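Local coordinates for protein prolyl-tRNA synthetase (Giardia lamblia ATCC 50803, PDB 3IAL) that probably charges tRNA(Pro) with proline in an ATP-dependent reaction, as a class II aminoacyl-tRNA synthetase, and is captured here with prolyl-adenylate bound, at residues Y69-F79 and L143-I151; L88-K96 and Q246-I254. One frame throughout, in Å; residues are numbered along the deposited sequence.

Contact 1: residues Y69-F79 and L143-I151; sequences YAKVGISQILF and LKIHQTCTI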
ATOM      1  N   TYR B  69      -3.483  -0.496 -13.339  1.00 26.08           N
ATOM      2  CA  TYR B  69      -2.600  -1.566 -13.783  1.00 24.30           C
ATOM      3  C   TYR B  69      -3.315  -2.918 -13.710  1.00 23.23           C
ATOM      4  O   TYR B  69      -3.228  -3.698 -14.646  1.00 25.10           O
ATOM      5  CB  TYR B  69      -1.294  -1.584 -12.978  1.00 24.72           C
ATOM      6  CG  TYR B  69      -0.204  -0.610 -13.450  1.00 26.12           C
ATOM      7  CD1 TYR B  69      -0.230  -0.021 -14.718  1.00 26.98           C
ATOM      8  CD2 TYR B  69       0.871  -0.309 -12.628  1.00 25.23           C
ATOM      9  CE1 TYR B  69       0.772   0.852 -15.126  1.00 25.74           C
ATOM     10  CE2 TYR B  69       1.864   0.560 -13.028  1.00 24.85           C
ATOM     11  CZ  TYR B  69       1.814   1.136 -14.278  1.00 24.95           C
ATOM     12  OH  TYR B  69       2.818   1.996 -14.668  1.00 23.37           O
ATOM     13  N   ALA B  70      -4.046  -3.170 -12.627  1.00 22.66           N
ATOM     14  CA  ALA B  70      -4.829  -4.409 -12.492  1.00 26.04           C
ATOM     15  C   ALA B  70      -5.801  -4.607 -13.662  1.00 26.91           C
ATOM     16  O   ALA B  70      -5.947  -5.719 -14.154  1.00 24.88           O
ATOM     17  CB  ALA B  70      -5.591  -4.443 -11.165  1.00 23.44           C
ATOM     18  N   LYS B  71      -6.451  -3.530 -14.104  1.00 29.20           N
ATOM     19  CA  LYS B  71      -7.435  -3.615 -15.193  1.00 31.34           C
ATOM     20  C   LYS B  71      -6.808  -3.994 -16.529  1.00 31.68           C
ATOM     21  O   LYS B  71      -7.483  -4.563 -17.381  1.00 33.18           O
ATOM     22  CB  LYS B  71      -8.179  -2.289 -15.374  1.00 31.95           C
ATOM     23  CG  LYS B  71      -9.160  -1.929 -14.272  1.00 36.08           C
ATOM     24  CD  LYS B  71      -9.838  -0.599 -14.609  1.00 39.70           C
ATOM     25  CE  LYS B  71     -10.458   0.066 -13.403  1.00 41.55           C
ATOM     26  NZ  LYS B  71     -10.875   1.460 -13.734  1.00 41.56           N
ATOM     27  N   VAL B  72      -5.534  -3.658 -16.727  1.00 31.13           N
ATOM     28  CA  VAL B  72      -4.839  -4.024 -17.967  1.00 28.99           C
ATOM     29  C   VAL B  72      -3.893  -5.219 -17.748  1.00 26.57           C
ATOM     30  O   VAL B  72      -2.929  -5.402 -18.493  1.00 26.75           O
ATOM     31  CB  VAL B  72      -4.121  -2.794 -18.631  1.00 27.89           C
ATOM     32  CG1 VAL B  72      -5.147  -1.740 -19.046  1.00 30.57           C
ATOM     33  CG2 VAL B  72      -3.070  -2.178 -17.717  1.00 26.96           C
ATOM     34  N   GLY B  73      -4.192  -6.039 -16.738  1.00 26.88           N
ATOM     35  CA  GLY B  73      -3.514  -7.333 -16.535  1.00 27.45           C
ATOM     36  C   GLY B  73      -2.084  -7.266 -15.992  1.00 28.10           C
ATOM     37  O   GLY B  73      -1.295  -8.169 -16.227  1.00 26.73           O
ATOM     38  N   ILE B  74      -1.746  -6.206 -15.261  1.00 27.40           N
ATOM     39  CA  ILE B  74      -0.439  -6.134 -14.602  1.00 26.02           C
ATOM     40  C   ILE B  74      -0.651  -6.372 -13.113  1.00 27.05           C
ATOM     41  O   ILE B  74      -1.387  -5.622 -12.471  1.00 26.98           O
ATOM     42  CB  ILE B  74       0.249  -4.787 -14.825  1.00 24.10           C
ATOM     43  CG1 ILE B  74       0.240  -4.421 -16.316  1.00 20.81           C
ATOM     44  CG2 ILE B  74       1.706  -4.836 -14.271  1.00 19.62           C
ATOM     45  CD1 ILE B  74       0.795  -3.013 -16.627  1.00 17.47           C
ATOM     46  N   SER B  75      -0.024  -7.426 -12.577  1.00 25.95           N
ATOM     47  CA  SER B  75      -0.341  -7.907 -11.226  1.00 26.29           C
ATOM     48  C   SER B  75       0.612  -7.324 -10.196  1.00 26.58           C
ATOM     49  O   SER B  75       1.816  -7.212 -10.434  1.00 27.17           O
ATOM     50  CB  SER B  75      -0.280  -9.433 -11.162  1.00 26.78           C
ATOM     51  OG  SER B  75      -1.325 -10.022 -11.900  1.00 23.68           O
ATOM     52  N   GLN B  76       0.073  -6.955  -9.048  1.00 26.56           N
ATOM     53  CA  GLN B  76       0.884  -6.349  -8.019  1.00 27.75           C
ATOM     54  C   GLN B  76       1.670  -7.425  -7.286  1.00 28.19           C
ATOM     55  O   GLN B  76       1.160  -8.515  -7.033  1.00 27.45           O
ATOM     56  CB  GLN B  76       0.045  -5.540  -7.027  1.00 28.01           C
ATOM     57  CG  GLN B  76       0.935  -4.578  -6.207  1.00 29.48           C
ATOM     58  CD  GLN B  76       0.154  -3.535  -5.429  1.00 29.12           C
ATOM     59  OE1 GLN B  76      -1.059  -3.451  -5.537  1.00 32.63           O
ATOM     60  NE2 GLN B  76       0.856  -2.741  -4.633  1.00 28.10           N
ATOM     61  N   ILE B  77       2.923  -7.109  -6.977  1.00 26.60           N
ATOM     62  CA  ILE B  77       3.793  -7.983  -6.226  1.00 26.17           C
ATOM     63  C   ILE B  77       4.629  -7.140  -5.278  1.00 25.06           C
ATOM     64  O   ILE B  77       4.504  -5.911  -5.258  1.00 23.24           O
ATOM     65  CB  ILE B  77       4.742  -8.768  -7.169  1.00 29.87           C
ATOM     66  CG1 ILE B  77       5.706  -7.826  -7.899  1.00 26.07           C
ATOM     67  CG2 ILE B  77       3.940  -9.586  -8.173  1.00 32.29           C
ATOM     68  CD1 ILE B  77       6.734  -8.563  -8.727  1.00 33.30           C
ATOM     69  N   LEU B  78       5.481  -7.795  -4.494  1.00 23.24           N
ATOM     70  CA  LEU B  78       6.500  -7.076  -3.724  1.00 24.11           C
ATOM     71  C   LEU B  78       7.799  -7.870  -3.613  1.00 23.71           C
ATOM     72  O   LEU B  78       7.799  -9.034  -3.177  1.00 20.88           O
ATOM     73  CB  LEU B  78       5.994  -6.712  -2.324  1.00 24.76           C
ATOM     74  CG  LEU B  78       6.947  -5.852  -1.467  1.00 25.88           C
ATOM     75  CD1 LEU B  78       7.216  -4.517  -2.153  1.00 23.65           C
ATOM     76  CD2 LEU B  78       6.383  -5.613  -0.078  1.00 25.55           C
ATOM     77  N   PHE B  79       8.891  -7.211  -4.007  1.00 23.59           N
ATOM     78  CA  PHE B  79      10.237  -7.730  -3.887  1.00 22.37           C
ATOM     79  C   PHE B  79      10.868  -7.185  -2.610  1.00 23.94           C
ATOM     80  O   PHE B  79      10.428  -6.153  -2.105  1.00 22.89           O
ATOM     81  CB  PHE B  79      11.092  -7.310  -5.095  1.00 23.69           C
ATOM     82  CG  PHE B  79      11.123  -8.325  -6.203  1.00 25.42           C
ATOM     83  CD1 PHE B  79       9.990  -8.592  -6.950  1.00 29.15           C
ATOM     84  CD2 PHE B  79      12.287  -9.023  -6.486  1.00 29.07           C
ATOM     85  CE1 PHE B  79      10.012  -9.539  -7.966  1.00 32.04           C
ATOM     86  CE2 PHE B  79      12.320  -9.957  -7.498  1.00 32.19           C
ATOM     87  CZ  PHE B  79      11.177 -10.220  -8.241  1.00 29.71           C
ATOM     88  N   LEU B 143       4.287 -11.755 -18.943  1.00 23.62           N
ATOM     89  CA  LEU B 143       4.456 -11.755 -17.504  1.00 24.38           C
ATOM     90  C   LEU B 143       4.561 -10.282 -17.135  1.00 22.67           C
ATOM     91  O   LEU B 143       5.523  -9.607 -17.515  1.00 21.55           O
ATOM     92  CB  LEU B 143       5.718 -12.549 -17.121  1.00 24.62           C
ATOM     93  CG  LEU B 143       6.080 -12.688 -15.639  1.00 28.37           C
ATOM     94  CD1 LEU B 143       4.849 -12.791 -14.747  1.00 29.85           C
ATOM     95  CD2 LEU B 143       7.004 -13.891 -15.424  1.00 27.41           C
ATOM     96  N   LYS B 144       3.534  -9.781 -16.454  1.00 22.01           N
ATOM     97  CA  LYS B 144       3.379  -8.352 -16.188  1.00 22.18           C
ATOM     98  C   LYS B 144       3.177  -8.121 -14.703  1.00 23.90           C
ATOM     99  O   LYS B 144       2.181  -8.564 -14.131  1.00 24.37           O
ATOM    100  CB  LYS B 144       2.171  -7.803 -16.959  1.00 22.17           C
ATOM    101  CG  LYS B 144       2.173  -8.103 -18.457  1.00 21.47           C
ATOM    102  CD  LYS B 144       1.145  -7.257 -19.196  1.00 23.64           C
ATOM    103  CE  LYS B 144       1.022  -7.651 -20.650  1.00 21.93           C
ATOM    104  NZ  LYS B 144       0.087  -6.773 -21.400  1.00 19.96           N
ATOM    105  N   ILE B 145       4.119  -7.422 -14.073  1.00 24.24           N
ATOM    106  CA  ILE B 145       4.014  -7.141 -12.655  1.00 21.83           C
ATOM    107  C   ILE B 145       4.297  -5.677 -12.341  1.00 22.63           C
ATOM    108  O   ILE B 145       4.731  -4.924 -13.195  1.00 24.81           O
ATOM    109  CB  ILE B 145       4.917  -8.088 -11.819  1.00 22.57           C
ATOM    110  CG1 ILE B 145       6.384  -8.040 -12.266  1.00 23.69           C
ATOM    111  CG2 ILE B 145       4.398  -9.545 -11.916  1.00 22.47           C
ATOM    112  CD1 ILE B 145       7.161  -6.847 -11.802  1.00 24.09           C
ATOM    113  N   HIS B 146       4.006  -5.277 -11.110  1.00 22.89           N
ATOM    114  CA  HIS B 146       4.364  -3.956 -10.630  1.00 23.45           C
ATOM    115  C   HIS B 146       4.395  -3.982  -9.116  1.00 23.45           C
ATOM    116  O   HIS B 146       3.793  -4.859  -8.502  1.00 21.80           O
ATOM    117  CB  HIS B 146       3.371  -2.901 -11.123  1.00 22.89           C
ATOM    118  CG  HIS B 146       2.014  -3.026 -10.521  1.00 22.17           C
ATOM    119  ND1 HIS B 146       1.624  -2.303  -9.413  1.00 25.40           N
ATOM    120  CD2 HIS B 146       0.962  -3.806 -10.854  1.00 22.80           C
ATOM    121  CE1 HIS B 146       0.382  -2.625  -9.100  1.00 25.55           C
ATOM    122  NE2 HIS B 146      -0.040  -3.541  -9.951  1.00 21.55           N
ATOM    123  N   GLN B 147       5.106  -3.027  -8.526  1.00 22.12           N
ATOM    124  CA  GLN B 147       5.158  -2.889  -7.081  1.00 20.96           C
ATOM    125  C   GLN B 147       5.216  -1.426  -6.669  1.00 23.08           C
ATOM    126  O   GLN B 147       5.797  -0.595  -7.356  1.00 25.14           O
ATOM    127  CB  GLN B 147       6.348  -3.637  -6.498  1.00 20.56           C
ATOM    128  CG  GLN B 147       7.709  -3.102  -6.903  1.00 22.75           C
ATOM    129  CD  GLN B 147       8.831  -3.918  -6.301  1.00 26.10           C
ATOM    130  OE1 GLN B 147       8.586  -4.964  -5.696  1.00 24.69           O
ATOM    131  NE2 GLN B 147      10.074  -3.452  -6.472  1.00 21.03           N
ATOM    132  N   THR B 148       4.586  -1.138  -5.540  1.00 23.28           N
ATOM    133  CA  THR B 148       4.597   0.176  -4.934  1.00 24.50           C
ATOM    134  C   THR B 148       5.499   0.020  -3.739  1.00 23.45           C
ATOM    135  O   THR B 148       5.269  -0.846  -2.902  1.00 23.24           O
ATOM    136  CB  THR B 148       3.198   0.580  -4.465  1.00 23.58           C
ATOM    137  OG1 THR B 148       2.358   0.743  -5.609  1.00 24.19           O
ATOM    138  CG2 THR B 148       3.246   1.871  -3.642  1.00 20.75           C
ATOM    139  N   CYS B 149       6.537   0.837  -3.673  1.00 22.34           N
ATOM    140  CA  CYS B 149       7.555   0.680  -2.641  1.00 25.43           C
ATOM    141  C   CYS B 149       8.427   1.924  -2.638  1.00 25.00           C
ATOM    142  O   CYS B 149       8.141   2.888  -3.349  1.00 26.10           O
ATOM    143  CB  CYS B 149       8.416  -0.563  -2.911  1.00 23.41           C
ATOM    144  SG  CYS B 149       9.480  -0.437  -4.403  1.00 26.58           S
ATOM    145  N   THR B 150       9.496   1.897  -1.850  1.00 24.87           N
ATOM    146  CA  THR B 150      10.478   2.963  -1.897  1.00 24.10           C
ATOM    147  C   THR B 150      11.765   2.427  -2.513  1.00 23.75           C
ATOM    148  O   THR B 150      12.073   1.227  -2.396  1.00 22.67           O
ATOM    149  CB  THR B 150      10.713   3.613  -0.516  1.00 25.84           C
ATOM    150  OG1 THR B 150      11.509   2.765   0.325  1.00 21.89           O
ATOM    151  CG2 THR B 150       9.386   3.908   0.160  1.00 17.83           C
ATOM    152  N   ILE B 151      12.470   3.315  -3.213  1.00 21.44           N
ATOM    153  CA  ILE B 151      13.810   3.052  -3.733  1.00 21.93           C
ATOM    154  C   ILE B 151      14.759   4.061  -3.091  1.00 23.94           C
ATOM    155  O   ILE B 151      14.304   5.004  -2.422  1.00 23.95           O
ATOM    156  CB  ILE B 151      13.869   3.152  -5.276  1.00 22.58           C
ATOM    157  CG1 ILE B 151      13.241   4.464  -5.772  1.00 20.21           C
ATOM    158  CG2 ILE B 151      13.175   1.941  -5.914  1.00 19.87           C
ATOM    159  CD1 ILE B 151      13.695   4.865  -7.189  1.00 22.07           C
TER
HETATM  160  O   HOH W   1      -0.871  -4.157 -19.947  1.00 27.27           O
HETATM  161  O   HOH W   2      -2.348  -7.104 -20.452  1.00 33.18           O
HETATM  162  O   HOH W   3       3.500  -3.588  -4.133  1.00 23.29           O
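The imidazole of H146 lies between Y69 and Q76. Y69 CD2 approaches H146 CG to 3.6 Å over one face, with the two ring planes 59° apart, while CA of Q76 sits over the opposite face, 3.8 Å from the H146 ring centroid, as a CH-pi contact. H146 CG stands between its own backbone N and carbonyl carbon (chi1 68°), a torsion that carries the ring toward the 69-79 side. I74 O meets the ring at its edge, and N171 takes ND1 in a hydrogen bond. The backbones run parallel: S75 N donates to K144 O, H146 N to S75 O, and I77 N to H146 O at 2.9 Å. On the sheet face away from H146, the ends of I77 and I145 meet, CD1 to CD1, at 3.5 Å. Farther along, the extended Q147 takes over from the backbone pairing: its OE1 accepts from F79 N at 2.8 Å, nearly in line with the amide C=O, and NE2 is held by E172. One water joins Q76 NE2, I77 O and T148 N. At the other end two waters bridge V72 O and K144 NZ, which also reaches Q186, beside the Schellman turn at G73 that ends helix 52-71. A long helix, then a short parallel strand at the dimer interface, is consistent with class II motif 1. Strand 143-152 is flanked by 75-76 and, antiparallel, by 167-177; helix 180-201 packs on Y69 and I74, helix 124-134 on I145 and F79, and the second subunit covers S75 to L78.

Contact 2: residues L88-K96 and Q246-I254; sequences LKKESDHIK and QRFSSTFDI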
ATOM      1  N   LEU B  88      23.317  -6.938  -8.966  1.00 40.37           N
ATOM      2  CA  LEU B  88      23.341  -5.533  -9.364  1.00 43.08           C
ATOM      3  C   LEU B  88      24.444  -5.219 -10.375  1.00 43.88           C
ATOM      4  O   LEU B  88      24.293  -4.305 -11.188  1.00 44.43           O
ATOM      5  CB  LEU B  88      23.502  -4.653  -8.117  1.00 42.31           C
ATOM      6  CG  LEU B  88      23.234  -3.160  -8.243  1.00 43.98           C
ATOM      7  CD1 LEU B  88      21.749  -2.888  -8.432  1.00 39.35           C
ATOM      8  CD2 LEU B  88      23.775  -2.436  -7.011  1.00 44.18           C
ATOM      9  N   LYS B  89      25.535  -5.985 -10.329  1.00 45.44           N
ATOM     10  CA  LYS B  89      26.687  -5.770 -11.214  1.00 47.28           C
ATOM     11  C   LYS B  89      26.618  -6.521 -12.563  1.00 48.16           C
ATOM     12  O   LYS B  89      27.504  -6.352 -13.403  1.00 48.98           O
ATOM     13  CB  LYS B  89      27.979  -6.157 -10.485  1.00 47.46           C
ATOM     14  CG  LYS B  89      28.225  -7.665 -10.405  1.00 49.46           C
ATOM     15  CD  LYS B  89      29.449  -8.004  -9.566  1.00 51.03           C
ATOM     16  CE  LYS B  89      29.789  -9.484  -9.679  1.00 51.76           C
ATOM     17  NZ  LYS B  89      30.844  -9.899  -8.720  1.00 52.17           N
ATOM     18  N   LYS B  90      25.597  -7.356 -12.764  1.00 47.45           N
ATOM     19  CA  LYS B  90      25.486  -8.165 -13.989  1.00 47.45           C
ATOM     20  C   LYS B  90      25.463  -7.320 -15.279  1.00 47.30           C
ATOM     21  O   LYS B  90      26.218  -7.603 -16.207  1.00 46.05           O
ATOM     22  CB  LYS B  90      24.241  -9.063 -13.941  1.00 47.68           C
ATOM     23  CG  LYS B  90      24.443 -10.438 -13.299  1.00 47.94           C
ATOM     24  CD  LYS B  90      24.610 -11.547 -14.340  1.00 51.51           C
ATOM     25  CE  LYS B  90      24.147 -12.910 -13.810  1.00 54.08           C
ATOM     26  NZ  LYS B  90      24.964 -13.408 -12.653  1.00 53.30           N
ATOM     27  N   GLU B  91      24.608  -6.294 -15.332  1.00 46.54           N
ATOM     28  CA  GLU B  91      24.439  -5.482 -16.552  1.00 46.25           C
ATOM     29  C   GLU B  91      25.298  -4.225 -16.471  1.00 44.30           C
ATOM     30  O   GLU B  91      25.081  -3.374 -15.609  1.00 44.98           O
ATOM     31  CB  GLU B  91      22.965  -5.100 -16.762  1.00 47.04           C
ATOM     32  CG  GLU B  91      22.506  -5.033 -18.234  1.00 49.89           C
ATOM     33  CD  GLU B  91      23.151  -3.917 -19.059  1.00 51.93           C
ATOM     34  OE1 GLU B  91      23.427  -2.819 -18.522  1.00 51.10           O
ATOM     35  OE2 GLU B  91      23.365  -4.143 -20.268  1.00 51.79           O
ATOM     36  N   SER B  92      26.246  -4.104 -17.397  1.00 44.15           N
ATOM     37  CA  SER B  92      27.282  -3.066 -17.345  1.00 43.89           C
ATOM     38  C   SER B  92      26.738  -1.637 -17.411  1.00 43.12           C
ATOM     39  O   SER B  92      26.981  -0.832 -16.513  1.00 42.03           O
ATOM     40  CB  SER B  92      28.291  -3.273 -18.477  1.00 44.41           C
ATOM     41  OG  SER B  92      29.306  -2.281 -18.443  1.00 47.45           O
ATOM     42  N   ASP B  93      26.020  -1.318 -18.481  1.00 42.87           N
ATOM     43  CA  ASP B  93      25.513   0.041 -18.666  1.00 44.40           C
ATOM     44  C   ASP B  93      24.519   0.449 -17.571  1.00 42.85           C
ATOM     45  O   ASP B  93      24.483   1.610 -17.172  1.00 43.09           O
ATOM     46  CB  ASP B  93      24.904   0.205 -20.067  1.00 46.22           C
ATOM     47  CG  ASP B  93      25.966   0.218 -21.172  1.00 48.97           C
ATOM     48  OD1 ASP B  93      27.173   0.362 -20.862  1.00 49.92           O
ATOM     49  OD2 ASP B  93      25.592   0.086 -22.359  1.00 51.57           O
ATOM     50  N   HIS B  94      23.742  -0.505 -17.069  1.00 41.58           N
ATOM     51  CA  HIS B  94      22.805  -0.244 -15.975  1.00 40.36           C
ATOM     52  C   HIS B  94      23.537   0.090 -14.667  1.00 40.69           C
ATOM     53  O   HIS B  94      23.177   1.052 -13.983  1.00 39.47           O
ATOM     54  CB  HIS B  94      21.878  -1.444 -15.779  1.00 39.91           C
ATOM     55  CG  HIS B  94      20.775  -1.211 -14.794  1.00 38.51           C
ATOM     56  ND1 HIS B  94      19.698  -0.392 -15.060  1.00 34.19           N
ATOM     57  CD2 HIS B  94      20.576  -1.700 -13.546  1.00 37.87           C
ATOM     58  CE1 HIS B  94      18.883  -0.388 -14.018  1.00 35.94           C
ATOM     59  NE2 HIS B  94      19.392  -1.174 -13.086  1.00 35.37           N
ATOM     60  N   ILE B  95      24.566  -0.689 -14.328  1.00 41.11           N
ATOM     61  CA  ILE B  95      25.298  -0.473 -13.072  1.00 41.28           C
ATOM     62  C   ILE B  95      26.144   0.808 -13.080  1.00 41.21           C
ATOM     63  O   ILE B  95      26.200   1.507 -12.071  1.00 40.32           O
ATOM     64  CB  ILE B  95      26.179  -1.696 -12.666  1.00 42.32           C
ATOM     65  CG1 ILE B  95      26.808  -1.476 -11.283  1.00 42.36           C
ATOM     66  CG2 ILE B  95      27.272  -1.969 -13.699  1.00 39.10           C
ATOM     67  CD1 ILE B  95      25.825  -1.029 -10.218  1.00 42.91           C
ATOM     68  N   LYS B  96      26.789   1.127 -14.202  1.00 42.23           N
ATOM     69  CA  LYS B  96      27.534   2.393 -14.306  1.00 43.71           C
ATOM     70  C   LYS B  96      26.616   3.601 -14.116  1.00 42.83           C
ATOM     71  O   LYS B  96      27.041   4.635 -13.584  1.00 41.71           O
ATOM     72  CB  LYS B  96      28.259   2.518 -15.651  1.00 45.38           C
ATOM     73  CG  LYS B  96      29.353   1.484 -15.906  1.00 50.60           C
ATOM     74  CD  LYS B  96      30.363   1.364 -14.764  1.00 52.88           C
ATOM     75  CE  LYS B  96      31.402   0.290 -15.060  1.00 55.00           C
ATOM     76  NZ  LYS B  96      30.778  -1.028 -15.404  1.00 54.17           N
ATOM     77  N   GLN B 246      16.121  -6.582 -25.621  1.00 31.82           N
ATOM     78  CA  GLN B 246      16.515  -7.919 -25.190  1.00 33.03           C
ATOM     79  C   GLN B 246      17.806  -7.915 -24.370  1.00 34.92           C
ATOM     80  O   GLN B 246      18.270  -8.973 -23.946  1.00 36.99           O
ATOM     81  CB  GLN B 246      16.669  -8.820 -26.414  1.00 32.81           C
ATOM     82  CG  GLN B 246      15.351  -9.185 -27.056  1.00 32.44           C
ATOM     83  CD  GLN B 246      15.518  -9.762 -28.452  1.00 35.25           C
ATOM     84  OE1 GLN B 246      16.127  -9.139 -29.323  1.00 32.77           O
ATOM     85  NE2 GLN B 246      14.955 -10.952 -28.677  1.00 33.27           N
ATOM     86  N   ARG B 247      18.363  -6.730 -24.120  1.00 37.11           N
ATOM     87  CA  ARG B 247      19.663  -6.588 -23.449  1.00 40.17           C
ATOM     88  C   ARG B 247      19.715  -7.246 -22.076  1.00 37.88           C
ATOM     89  O   ARG B 247      20.636  -8.017 -21.785  1.00 39.20           O
ATOM     90  CB  ARG B 247      20.047  -5.105 -23.320  1.00 43.37           C
ATOM     91  CG  ARG B 247      20.599  -4.493 -24.603  1.00 50.74           C
ATOM     92  CD  ARG B 247      20.502  -2.958 -24.617  1.00 56.03           C
ATOM     93  NE  ARG B 247      21.315  -2.312 -23.582  1.00 59.61           N
ATOM     94  CZ  ARG B 247      22.642  -2.175 -23.620  1.00 62.35           C
ATOM     95  NH1 ARG B 247      23.263  -1.562 -22.618  1.00 63.08           N
ATOM     96  NH2 ARG B 247      23.361  -2.649 -24.639  1.00 62.06           N
ATOM     97  N   PHE B 248      18.734  -6.931 -21.235  1.00 36.33           N
ATOM     98  CA  PHE B 248      18.648  -7.504 -19.890  1.00 34.85           C
ATOM     99  C   PHE B 248      18.345  -9.007 -19.921  1.00 36.01           C
ATOM    100  O   PHE B 248      18.814  -9.756 -19.059  1.00 38.10           O
ATOM    101  CB  PHE B 248      17.586  -6.777 -19.054  1.00 34.78           C
ATOM    102  CG  PHE B 248      18.060  -5.484 -18.437  1.00 33.16           C
ATOM    103  CD1 PHE B 248      18.691  -5.481 -17.203  1.00 35.87           C
ATOM    104  CD2 PHE B 248      17.853  -4.276 -19.072  1.00 33.26           C
ATOM    105  CE1 PHE B 248      19.115  -4.303 -16.619  1.00 33.53           C
ATOM    106  CE2 PHE B 248      18.268  -3.096 -18.501  1.00 34.72           C
ATOM    107  CZ  PHE B 248      18.892  -3.104 -17.268  1.00 35.14           C
ATOM    108  N   SER B 249      17.570  -9.449 -20.911  1.00 34.78           N
ATOM    109  CA  SER B 249      17.240 -10.865 -21.058  1.00 33.08           C
ATOM    110  C   SER B 249      18.478 -11.702 -21.350  1.00 33.60           C
ATOM    111  O   SER B 249      18.604 -12.840 -20.877  1.00 31.93           O
ATOM    112  CB  SER B 249      16.219 -11.069 -22.181  1.00 32.79           C
ATOM    113  OG  SER B 249      15.027 -10.355 -21.931  1.00 31.94           O
ATOM    114  N   SER B 250      19.385 -11.151 -22.148  1.00 34.16           N
ATOM    115  CA  SER B 250      20.667 -11.812 -22.409  1.00 35.00           C
ATOM    116  C   SER B 250      21.542 -11.800 -21.161  1.00 33.62           C
ATOM    117  O   SER B 250      22.133 -12.807 -20.804  1.00 30.75           O
ATOM    118  CB  SER B 250      21.409 -11.125 -23.553  1.00 36.75           C
ATOM    119  OG  SER B 250      22.618 -11.811 -23.829  1.00 42.14           O
ATOM    120  N   THR B 251      21.612 -10.653 -20.494  1.00 36.56           N
ATOM    121  CA  THR B 251      22.462 -10.512 -19.312  1.00 36.91           C
ATOM    122  C   THR B 251      21.982 -11.414 -18.179  1.00 35.57           C
ATOM    123  O   THR B 251      22.783 -12.080 -17.541  1.00 35.75           O
ATOM    124  CB  THR B 251      22.516  -9.049 -18.828  1.00 38.69           C
ATOM    125  OG1 THR B 251      22.913  -8.204 -19.913  1.00 39.86           O
ATOM    126  CG2 THR B 251      23.504  -8.890 -17.673  1.00 39.94           C
ATOM    127  N   PHE B 252      20.673 -11.463 -17.954  1.00 34.73           N
ATOM    128  CA  PHE B 252      20.123 -12.264 -16.848  1.00 32.76           C
ATOM    129  C   PHE B 252      19.638 -13.653 -17.276  1.00 31.99           C
ATOM    130  O   PHE B 252      19.027 -14.374 -16.488  1.00 31.18           O
ATOM    131  CB  PHE B 252      19.043 -11.453 -16.111  1.00 32.41           C
ATOM    132  CG  PHE B 252      19.606 -10.264 -15.392  1.00 30.46           C
ATOM    133  CD1 PHE B 252      20.099 -10.396 -14.106  1.00 30.65           C
ATOM    134  CD2 PHE B 252      19.724  -9.037 -16.025  1.00 30.51           C
ATOM    135  CE1 PHE B 252      20.658  -9.317 -13.445  1.00 30.46           C
ATOM    136  CE2 PHE B 252      20.290  -7.951 -15.365  1.00 31.48           C
ATOM    137  CZ  PHE B 252      20.755  -8.095 -14.076  1.00 32.54           C
ATOM    138  N   ASP B 253      19.955 -14.039 -18.511  1.00 32.76           N
ATOM    139  CA  ASP B 253      19.625 -15.366 -19.035  1.00 32.86           C
ATOM    140  C   ASP B 253      18.135 -15.679 -18.929  1.00 30.40           C
ATOM    141  O   ASP B 253      17.739 -16.707 -18.368  1.00 27.14           O
ATOM    142  CB  ASP B 253      20.452 -16.451 -18.326  1.00 36.47           C
ATOM    143  CG  ASP B 253      21.929 -16.360 -18.643  1.00 43.27           C
ATOM    144  OD1 ASP B 253      22.422 -15.243 -18.921  1.00 47.53           O
ATOM    145  OD2 ASP B 253      22.596 -17.419 -18.607  1.00 51.69           O
ATOM    146  N   ILE B 254      17.317 -14.763 -19.445  1.00 27.98           N
ATOM    147  CA  ILE B 254      15.896 -14.986 -19.579  1.00 26.21           C
ATOM    148  C   ILE B 254      15.638 -15.536 -20.969  1.00 25.15           C
ATOM    149  O   ILE B 254      15.819 -14.840 -21.975  1.00 22.80           O
ATOM    150  CB  ILE B 254      15.053 -13.705 -19.396  1.00 27.65           C
ATOM    151  CG1 ILE B 254      15.411 -12.987 -18.092  1.00 29.50           C
ATOM    152  CG2 ILE B 254      13.573 -14.075 -19.414  1.00 29.60           C
ATOM    153  CD1 ILE B 254      14.644 -11.720 -17.871  1.00 27.21           C
TER
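A capped helix start faces a short helix of the class II core here: E91, the N-cap of helix 92-98, lies against helix 247-251. E91 OE1 accepts from H94 N at 2.8 Å, the capping bond, which holds one carboxylate oxygen while OE2 faces R247. That second oxygen lies over a face of the guanidinium, 3.5 Å from R247 NH1, so the attraction is one of charge and no N-H points at it. D93 comes instead at the guanidinium edge: its OD2 takes a hydrogen bond from R247 NH1 at 2.9 Å, on the anti side of the carboxylate and bent to 136° at the hydrogen. Two acids thus share one NH1, one by a hydrogen bond and one by charge alone; R247 NE is bound to G219 O. With chi1 at -145°, CG of E91 lies over one face of the F248 ring, 4.1 Å from its centroid. The same phenyl turns its edge to the face of H94 in a T-shaped pair, planes at 79°, and H94 ND1 is fixed by P218 O. T251 fits alongside, its CG2 3.3 Å from K90 O and its OG1 bonded back to R247 O, which T251 N reaches from the opposite face of the carbonyl. K90 CB rests obliquely on the F252 ring, 3.6 Å from CZ. Beyond these residues, helix 124-134 supports H94 and F252, Y128 of that helix meets F248 edge-to-face, and strand 263-274 lies against F248 through L268.

From the N terminus the chain first leaves helix 52-71 through 69-79, then passes 88-96 soon afterward. At 143-151 contact 1 closes a loop of 63 residues, and contact 2 closes only at 246-254, after a longer loop of 149 residues. The two loops therefore cross instead of nesting: 88-96 lies inside the first, 143-151 inside the second. Contact 1 ties the end of helix 52-71 to a core strand beside the subunit interface; contact 2 joins two short helices of the same core. Their centres are 21 Å apart and they do not touch, but helix 124-134 packs against both, and prolyl-adenylate lies near each.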